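Local atomic coordinates of pyridoxal phosphate homeostasis protein (Bifidobacterium adolescentis ATCC 15703, PDB entry 3CPG), a protein that probably binds pyridoxal 5'-phosphate and takes part in controlling its level in the cell, as in the YggS/PROSC family to which it belongs. Residues A181-I186 with R222-L227; H30-R35 with V50-A55; G129-L132 with T137-S140. All blocks are in the same frame, centred on the assembly; numbering follows the deposited sequence.

Contact 1: residues A181-I186 with R222-L227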
loop_
_atom_site.group_PDB
_atom_site.type_symbol
_atom_site.label_atom_id
_atom_site.label_comp_id
_atom_site.label_asym_id
_atom_site.label_seq_id
_atom_site.Cartn_x
_atom_site.Cartn_y
_atom_site.Cartn_z
ATOM N N ALA A 181 -13.389 -4.133 15.637
ATOM C CA ALA A 181 -13.354 -3.930 17.083
ATOM C C ALA A 181 -12.070 -4.450 17.724
ATOM O O ALA A 181 -11.656 -3.965 18.778
ATOM C CB ALA A 181 -14.574 -4.590 17.737
ATOM N N HIS A 182 -11.436 -5.430 17.086
ATOM C CA HIS A 182 -10.204 -6.006 17.614
ATOM C C HIS A 182 -8.918 -5.379 17.070
ATOM O O HIS A 182 -7.828 -5.761 17.486
ATOM C CB HIS A 182 -10.175 -7.518 17.348
ATOM C CG HIS A 182 -11.228 -8.284 18.087
ATOM N ND1 HIS A 182 -12.574 -8.140 17.829
ATOM C CD2 HIS A 182 -11.133 -9.203 19.077
ATOM C CE1 HIS A 182 -13.262 -8.935 18.628
ATOM N NE2 HIS A 182 -12.412 -9.592 19.396
ATOM N N ALA A 183 -9.042 -4.417 16.159
ATOM C CA ALA A 183 -7.873 -3.774 15.553
ATOM C C ALA A 183 -6.818 -3.250 16.526
ATOM O O ALA A 183 -5.628 -3.481 16.329
ATOM C CB ALA A 183 -8.316 -2.641 14.632
ATOM N N ILE A 184 -7.241 -2.530 17.560
ATOM C CA ILE A 184 -6.280 -1.986 18.515
ATOM C C ILE A 184 -5.488 -3.088 19.209
ATOM O O ILE A 184 -4.262 -3.015 19.302
ATOM C CB ILE A 184 -6.976 -1.119 19.584
ATOM C CG1 ILE A 184 -7.733 0.027 18.914
ATOM C CG2 ILE A 184 -5.940 -0.565 20.553
ATOM C CD1 ILE A 184 -8.545 0.873 19.883
ATOM N N ARG A 185 -6.197 -4.107 19.688
ATOM C CA ARG A 185 -5.580 -5.240 20.376
ATOM C C ARG A 185 -4.568 -5.949 19.476
ATOM O O ARG A 185 -3.456 -6.259 19.899
ATOM C CB ARG A 185 -6.659 -6.237 20.808
ATOM C CG ARG A 185 -6.124 -7.474 21.519
ATOM C CD ARG A 185 -7.128 -8.623 21.461
ATOM N NE ARG A 185 -7.369 -9.062 20.086
ATOM C CZ ARG A 185 -8.160 -10.077 19.749
ATOM N NH1 ARG A 185 -8.797 -10.767 20.686
ATOM N NH2 ARG A 185 -8.314 -10.404 18.472
ATOM N N ILE A 186 -4.964 -6.209 18.234
ATOM C CA ILE A 186 -4.089 -6.883 17.279
ATOM C C ILE A 186 -2.857 -6.039 16.974
ATOM O O ILE A 186 -1.743 -6.557 16.896
ATOM C CB ILE A 186 -4.836 -7.172 15.963
ATOM C CG1 ILE A 186 -5.967 -8.170 16.228
ATOM C CG2 ILE A 186 -3.869 -7.702 14.915
ATOM C CD1 ILE A 186 -6.928 -8.356 15.066
ATOM N N ARG A 222 -9.134 5.832 10.573
ATOM C CA ARG A 222 -8.355 6.964 11.064
ATOM C C ARG A 222 -8.372 7.031 12.593
ATOM O O ARG A 222 -7.333 7.219 13.223
ATOM C CB ARG A 222 -8.889 8.286 10.507
ATOM C CG ARG A 222 -8.062 9.484 10.964
ATOM C CD ARG A 222 -8.694 10.822 10.622
ATOM N NE ARG A 222 -9.884 11.097 11.424
ATOM C CZ ARG A 222 -11.128 11.011 10.969
ATOM N NH1 ARG A 222 -11.357 10.659 9.707
ATOM N NH2 ARG A 222 -12.145 11.279 11.780
ATOM N N LYS A 223 -9.554 6.889 13.184
ATOM C CA LYS A 223 -9.672 6.939 14.641
ATOM C C LYS A 223 -8.890 5.805 15.291
ATOM O O LYS A 223 -8.254 5.990 16.328
ATOM C CB LYS A 223 -11.140 6.858 15.065
ATOM C CG LYS A 223 -11.953 8.084 14.693
ATOM C CD LYS A 223 -13.381 7.962 15.195
ATOM C CE LYS A 223 -14.195 9.188 14.819
ATOM N NZ LYS A 223 -15.591 9.096 15.341
ATOM N N THR A 224 -8.954 4.627 14.681
ATOM C CA THR A 224 -8.240 3.466 15.196
ATOM C C THR A 224 -6.742 3.750 15.168
ATOM O O THR A 224 -6.030 3.472 16.128
ATOM C CB THR A 224 -8.557 2.216 14.356
ATOM O OG1 THR A 224 -9.944 1.882 14.509
ATOM C CG2 THR A 224 -7.699 1.032 14.799
ATOM N N ARG A 225 -6.272 4.307 14.058
ATOM C CA ARG A 225 -4.867 4.665 13.904
ATOM C C ARG A 225 -4.480 5.638 15.028
ATOM O O ARG A 225 -3.440 5.482 15.672
ATOM C CB ARG A 225 -4.665 5.314 12.525
ATOM C CG ARG A 225 -3.227 5.689 12.136
ATOM C CD ARG A 225 -2.760 6.999 12.766
ATOM N NE ARG A 225 -3.694 8.110 12.570
ATOM C CZ ARG A 225 -3.754 8.890 11.493
ATOM N NH1 ARG A 225 -2.930 8.704 10.472
ATOM N NH2 ARG A 225 -4.643 9.877 11.448
ATOM N N ASP A 226 -5.328 6.633 15.269
ATOM C CA ASP A 226 -5.041 7.613 16.313
ATOM C C ASP A 226 -4.915 6.984 17.697
ATOM O O ASP A 226 -4.021 7.344 18.468
ATOM C CB ASP A 226 -6.121 8.699 16.347
ATOM C CG ASP A 226 -6.109 9.577 15.113
ATOM O OD1 ASP A 226 -5.081 9.603 14.402
ATOM O OD2 ASP A 226 -7.124 10.258 14.862
ATOM N N LEU A 227 -5.808 6.050 18.015
ATOM C CA LEU A 227 -5.773 5.387 19.313
ATOM C C LEU A 227 -4.507 4.547 19.472
ATOM O O LEU A 227 -3.885 4.544 20.533
ATOM C CB LEU A 227 -7.022 4.512 19.503
ATOM C CG LEU A 227 -8.335 5.274 19.728
ATOM C CD1 LEU A 227 -9.504 4.307 19.856
ATOM C CD2 LEU A 227 -8.205 6.120 20.986
#
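Flat groups flank the place where Ile184 and Leu227 touch rather than take part in it. The guanidinium of Arg185 has His182 CD2 over one face, 2.9 Å above its plane and offset toward the rim, while Ile186 CG1 lies at its edge. Arg185 NE, in turn, sits at the edge of the His182 ring. On the other helix, Asp226 CG lies at the edge of the Arg225 guanidinium, whose NE and NH2 both grip Asp226 OD1 side-on from one face of the carboxylate; the NE bond of this salt bridge is 2.7 Å from Arg225 NE to Asp226 OD1. These two helices, 183-191 and 211-231, are neighbours on the outside of the TIM barrel, linked through strand 196-202, and Thr224 also rests on Leu201 of that strand. What joins them is apolar. Ile184 CG1 stands beside its backbone N (chi1 -58°) and the chain runs on extended, which carries CD1 across to Leu227 CD1 at 3.6 Å; Leu227 CB is 4.0 Å from the same Ile184 CD1. Deeper in, Ala183 CB meets Thr224 CG2 at 3.7 Å, methyl to methyl. With CG2 anti to the backbone N, Thr224 turns its methyl to Ala183 while its hydroxyl bonds His220 O, one turn earlier in its own helix. The backbones come nearest at Ile184 CA and Thr224 CA, 6.7 Å apart.

Contact 2: residues H30-R35 with V50-A55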
loop_
_atom_site.group_PDB
_atom_site.type_symbol
_atom_site.label_atom_id
_atom_site.label_comp_id
_atom_site.label_asym_id
_atom_site.label_seq_id
_atom_site.Cartn_x
_atom_site.Cartn_y
_atom_site.Cartn_z
ATOM N N HIS A 30 -0.916 11.782 -14.345
ATOM C CA HIS A 30 -1.087 13.214 -14.161
ATOM C C HIS A 30 -2.497 13.562 -13.697
ATOM O O HIS A 30 -2.666 14.411 -12.823
ATOM C CB HIS A 30 -0.732 13.954 -15.454
ATOM C CG HIS A 30 0.727 13.896 -15.792
ATOM N ND1 HIS A 30 1.229 14.294 -17.012
ATOM C CD2 HIS A 30 1.794 13.505 -15.055
ATOM C CE1 HIS A 30 2.543 14.152 -17.013
ATOM N NE2 HIS A 30 2.911 13.676 -15.837
ATOM N N ARG A 31 -3.508 12.906 -14.266
ATOM C CA ARG A 31 -4.893 13.172 -13.869
ATOM C C ARG A 31 -5.108 12.795 -12.405
ATOM O O ARG A 31 -5.766 13.515 -11.655
ATOM C CB ARG A 31 -5.883 12.380 -14.732
ATOM C CG ARG A 31 -6.200 13.002 -16.081
ATOM C CD ARG A 31 -7.499 12.433 -16.644
ATOM N NE ARG A 31 -7.404 11.003 -16.927
ATOM C CZ ARG A 31 -6.776 10.490 -17.980
ATOM N NH1 ARG A 31 -6.186 11.292 -18.857
ATOM N NH2 ARG A 31 -6.741 9.178 -18.160
ATOM N N VAL A 32 -4.551 11.657 -12.009
ATOM C CA VAL A 32 -4.679 11.187 -10.636
ATOM C C VAL A 32 -3.959 12.119 -9.672
ATOM O O VAL A 32 -4.473 12.422 -8.597
ATOM C CB VAL A 32 -4.120 9.751 -10.481
ATOM C CG1 VAL A 32 -4.036 9.372 -9.001
ATOM C CG2 VAL A 32 -5.024 8.766 -11.218
ATOM N N LEU A 33 -2.767 12.574 -10.047
ATOM C CA LEU A 33 -2.026 13.484 -9.182
ATOM C C LEU A 33 -2.815 14.771 -9.004
ATOM O O LEU A 33 -2.854 15.333 -7.907
ATOM C CB LEU A 33 -0.647 13.791 -9.762
ATOM C CG LEU A 33 0.357 12.644 -9.674
ATOM C CD1 LEU A 33 1.658 13.049 -10.352
ATOM C CD2 LEU A 33 0.600 12.286 -8.212
ATOM N N ASP A 34 -3.445 15.236 -10.082
ATOM C CA ASP A 34 -4.247 16.451 -10.008
ATOM C C ASP A 34 -5.451 16.215 -9.099
ATOM O O ASP A 34 -5.817 17.083 -8.311
ATOM C CB ASP A 34 -4.732 16.885 -11.398
ATOM C CG ASP A 34 -3.608 17.412 -12.280
ATOM O OD1 ASP A 34 -2.555 17.816 -11.746
ATOM O OD2 ASP A 34 -3.790 17.438 -13.514
ATOM N N ARG A 35 -6.068 15.041 -9.210
ATOM C CA ARG A 35 -7.223 14.717 -8.372
ATOM C C ARG A 35 -6.812 14.700 -6.907
ATOM O O ARG A 35 -7.538 15.190 -6.040
ATOM C CB ARG A 35 -7.809 13.353 -8.752
ATOM C CG ARG A 35 -8.605 13.357 -10.041
ATOM C CD ARG A 35 -9.076 11.957 -10.404
ATOM N NE ARG A 35 -9.952 11.385 -9.384
ATOM C CZ ARG A 35 -10.464 10.161 -9.445
ATOM N NH1 ARG A 35 -10.185 9.375 -10.476
ATOM N NH2 ARG A 35 -11.270 9.727 -8.484
ATOM N N VAL A 50 -0.835 13.362 1.049
ATOM C CA VAL A 50 -1.250 12.077 0.493
ATOM C C VAL A 50 -0.258 11.562 -0.541
ATOM O O VAL A 50 0.126 12.294 -1.450
ATOM C CB VAL A 50 -2.630 12.197 -0.197
ATOM C CG1 VAL A 50 -3.081 10.834 -0.712
ATOM C CG2 VAL A 50 -3.650 12.772 0.772
ATOM N N ARG A 51 0.157 10.308 -0.398
ATOM C CA ARG A 51 1.082 9.716 -1.354
ATOM C C ARG A 51 0.322 8.781 -2.279
ATOM O O ARG A 51 -0.628 8.107 -1.866
ATOM C CB ARG A 51 2.200 8.940 -0.648
ATOM C CG ARG A 51 3.263 9.821 -0.014
ATOM C CD ARG A 51 4.525 9.031 0.304
ATOM N NE ARG A 51 4.309 8.047 1.359
ATOM C CZ ARG A 51 5.196 7.122 1.713
ATOM N NH1 ARG A 51 6.367 7.048 1.090
ATOM N NH2 ARG A 51 4.917 6.274 2.694
ATOM N N LEU A 52 0.740 8.754 -3.539
ATOM C CA LEU A 52 0.108 7.904 -4.532
ATOM C C LEU A 52 0.846 6.586 -4.694
ATOM O O LEU A 52 2.051 6.568 -4.964
ATOM C CB LEU A 52 0.062 8.617 -5.886
ATOM C CG LEU A 52 -0.293 7.774 -7.116
ATOM C CD1 LEU A 52 -1.710 7.206 -6.999
ATOM C CD2 LEU A 52 -0.168 8.646 -8.359
ATOM N N LEU A 53 0.120 5.488 -4.508
ATOM C CA LEU A 53 0.676 4.157 -4.698
ATOM C C LEU A 53 -0.018 3.619 -5.932
ATOM O O LEU A 53 -1.248 3.574 -5.989
ATOM C CB LEU A 53 0.375 3.232 -3.508
ATOM C CG LEU A 53 0.719 1.734 -3.666
ATOM C CD1 LEU A 53 0.748 1.088 -2.306
ATOM C CD2 LEU A 53 -0.300 1.007 -4.520
ATOM N N ALA A 54 0.756 3.232 -6.936
ATOM C CA ALA A 54 0.153 2.687 -8.136
ATOM C C ALA A 54 -0.030 1.189 -7.919
ATOM O O ALA A 54 0.921 0.496 -7.567
ATOM C CB ALA A 54 1.049 2.945 -9.346
ATOM N N ALA A 55 -1.259 0.709 -8.089
ATOM C CA ALA A 55 -1.557 -0.714 -7.943
ATOM C C ALA A 55 -1.162 -1.273 -9.300
ATOM O O ALA A 55 -1.843 -1.034 -10.296
ATOM C CB ALA A 55 -3.047 -0.922 -7.684
#
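Val32, Leu33 and Leu52 meet through carbon alone; the polar atom held by more than one group is Arg35 NH2, three residues on from Val32, which makes a salt bridge to Glu251 OE1 and a hydrogen bond to Thr247 O. Helix 19-42 is thereby tied to the chain around helix 250-255. Across to strand 51-55, Leu52 does the work for the strand. Its CG lies opposite the backbone N (chi1 167°), and the forked end faces the helix. Val32 CG1 rests against both methyls of the fork, 3.8 Å from Leu52 CD1 and 4.0 Å from Leu52 CD2, and Leu33 reaches CD2 alone. Leu33 starts off to one side of the strand, but its CD2 swings in to 3.7 Å from Leu52 CD2. Both helix side chains cross Leu52 at about a right angle. Ile36 of the same helix and Val263 of the adjoining strand 260-263 also touch Leu52, in the layer between barrel strands and outer helices. Contacts made by methyl groups alone carry little directional preference, so the seating of helix on strand here rests on shape, while backbone hydrogen bonds such as those of Leu53 with Val261 and Val263 fix the strand within its sheet.

Contact 3: residues G129-L132 with T137-S140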
loop_
_atom_site.group_PDB
_atom_site.type_symbol
_atom_site.label_atom_id
_atom_site.label_comp_id
_atom_site.label_asym_id
_atom_site.label_seq_id
_atom_site.Cartn_x
_atom_site.Cartn_y
_atom_site.Cartn_z
ATOM N N GLY A 129 8.197 -15.955 2.217
ATOM C CA GLY A 129 9.595 -15.998 1.830
ATOM C C GLY A 129 9.840 -15.482 0.426
ATOM O O GLY A 129 10.940 -15.038 0.108
ATOM N N LYS A 130 8.817 -15.535 -0.420
ATOM C CA LYS A 130 8.939 -15.062 -1.796
ATOM C C LYS A 130 8.972 -13.534 -1.874
ATOM O O LYS A 130 9.597 -12.967 -2.773
ATOM C CB LYS A 130 7.764 -15.567 -2.640
ATOM C CG LYS A 130 7.682 -17.077 -2.790
ATOM C CD LYS A 130 8.809 -17.614 -3.656
ATOM C CE LYS A 130 8.641 -19.107 -3.909
ATOM N NZ LYS A 130 9.671 -19.629 -4.850
ATOM N N VAL A 131 8.311 -12.866 -0.935
ATOM C CA VAL A 131 8.260 -11.410 -0.973
ATOM C C VAL A 131 9.224 -10.667 -0.052
ATOM O O VAL A 131 9.529 -9.502 -0.298
ATOM C CB VAL A 131 6.818 -10.895 -0.715
ATOM C CG1 VAL A 131 5.856 -11.535 -1.711
ATOM C CG2 VAL A 131 6.387 -11.194 0.714
ATOM N N LEU A 132 9.722 -11.324 0.991
ATOM C CA LEU A 132 10.644 -10.655 1.905
ATOM C C LEU A 132 11.911 -10.099 1.244
ATOM O O LEU A 132 12.465 -9.102 1.699
ATOM C CB LEU A 132 11.029 -11.588 3.054
ATOM C CG LEU A 132 9.902 -11.883 4.045
ATOM C CD1 LEU A 132 10.421 -12.784 5.153
ATOM C CD2 LEU A 132 9.375 -10.576 4.630
ATOM N N THR A 137 7.211 -3.260 2.562
ATOM C CA THR A 137 6.016 -3.190 3.392
ATOM C C THR A 137 4.926 -4.142 2.908
ATOM O O THR A 137 4.618 -4.196 1.719
ATOM C CB THR A 137 5.412 -1.767 3.421
ATOM O OG1 THR A 137 6.376 -0.837 3.929
ATOM C CG2 THR A 137 4.181 -1.737 4.322
ATOM N N ILE A 138 4.356 -4.896 3.841
ATOM C CA ILE A 138 3.259 -5.815 3.539
ATOM C C ILE A 138 1.999 -5.168 4.122
ATOM O O ILE A 138 1.791 -5.169 5.338
ATOM C CB ILE A 138 3.482 -7.198 4.194
ATOM C CG1 ILE A 138 4.736 -7.854 3.611
ATOM C CG2 ILE A 138 2.258 -8.081 3.965
ATOM C CD1 ILE A 138 5.156 -9.140 4.321
ATOM N N GLU A 139 1.160 -4.614 3.248
ATOM C CA GLU A 139 -0.050 -3.917 3.675
ATOM C C GLU A 139 -1.241 -4.786 4.046
ATOM O O GLU A 139 -2.223 -4.287 4.595
ATOM C CB GLU A 139 -0.508 -2.952 2.577
ATOM C CG GLU A 139 0.445 -1.811 2.289
ATOM C CD GLU A 139 -0.220 -0.708 1.486
ATOM O OE1 GLU A 139 -1.468 -0.632 1.508
ATOM O OE2 GLU A 139 0.498 0.092 0.851
ATOM N N SER A 140 -1.151 -6.080 3.765
ATOM C CA SER A 140 -2.268 -6.989 4.002
ATOM C C SER A 140 -2.223 -7.873 5.245
ATOM O O SER A 140 -2.793 -8.960 5.241
ATOM C CB SER A 140 -2.431 -7.883 2.775
ATOM O OG SER A 140 -1.215 -8.572 2.531
#
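From Val131 to Ile138 the chain passes from a short helix into a strand, the two CA atoms standing 8.8 Å apart, with Leu132 CA and Thr137 CA at a nearly equal 8.9 Å. That spacing leaves the backbones well separated, and side chains alone bridge them. Ile138 is the strand's contribution. Its CG1 sits beside the backbone N (chi1 -63°) and the chain is then fully extended (chi2 172°), which pushes CD1 forward as the leading atom. Two branches come to that methyl: Val131 CG2 at 4.3 Å from Ile138 CD1, and Leu132 CD2 at 4.5 Å from the same Ile138 CD1. Seen from Ile138 CD1 they lie about 69° apart, Val131 CG2 at the side of the methyl and Leu132 CD2 obliquely ahead of it. Val131 aims its CB at the strand, whereas Leu132 sets out to one side and brings only its far end closer. The separations are those of light van der Waals contact, and all three residues are buried. Thr137 and Glu139 point the other way: Thr137 OG1 bonds Gln199 OE1, and the carboxylate of Glu139 is held by Ser243 OG and His118 ND1. In the fold, the contact belongs to the beta-alpha-beta unit formed by strand 113-119, helix 128-131 and strand 137-141. The last strand runs parallel between strands 113-119 and 161-166 of the barrel, while Ile138 also packs on Ile150 of helix 144-157, Leu132 on Val161 of strand 161-166, and Val131 on Pro80 of helix 80-96.

All three contacts follow one another along the chain and join parts of a single TIM barrel. Contacts 2 and 3 lie on opposite sides of the chain's centre, their own centres 23 Å apart, yet they reach the same sheet and meet across the barrel interior, where Leu53 CD1 packs 3.3 Å from Glu139 OE2. Contact 1 stands apart on the outer helices: its centre is 26 Å from that of contact 2 and 22 Å from that of contact 3, with no touch to either. Strand 51-55 of contact 2 runs toward Lys57, the predicted pyridoxal phosphate attachment point, which carries no cofactor in this model.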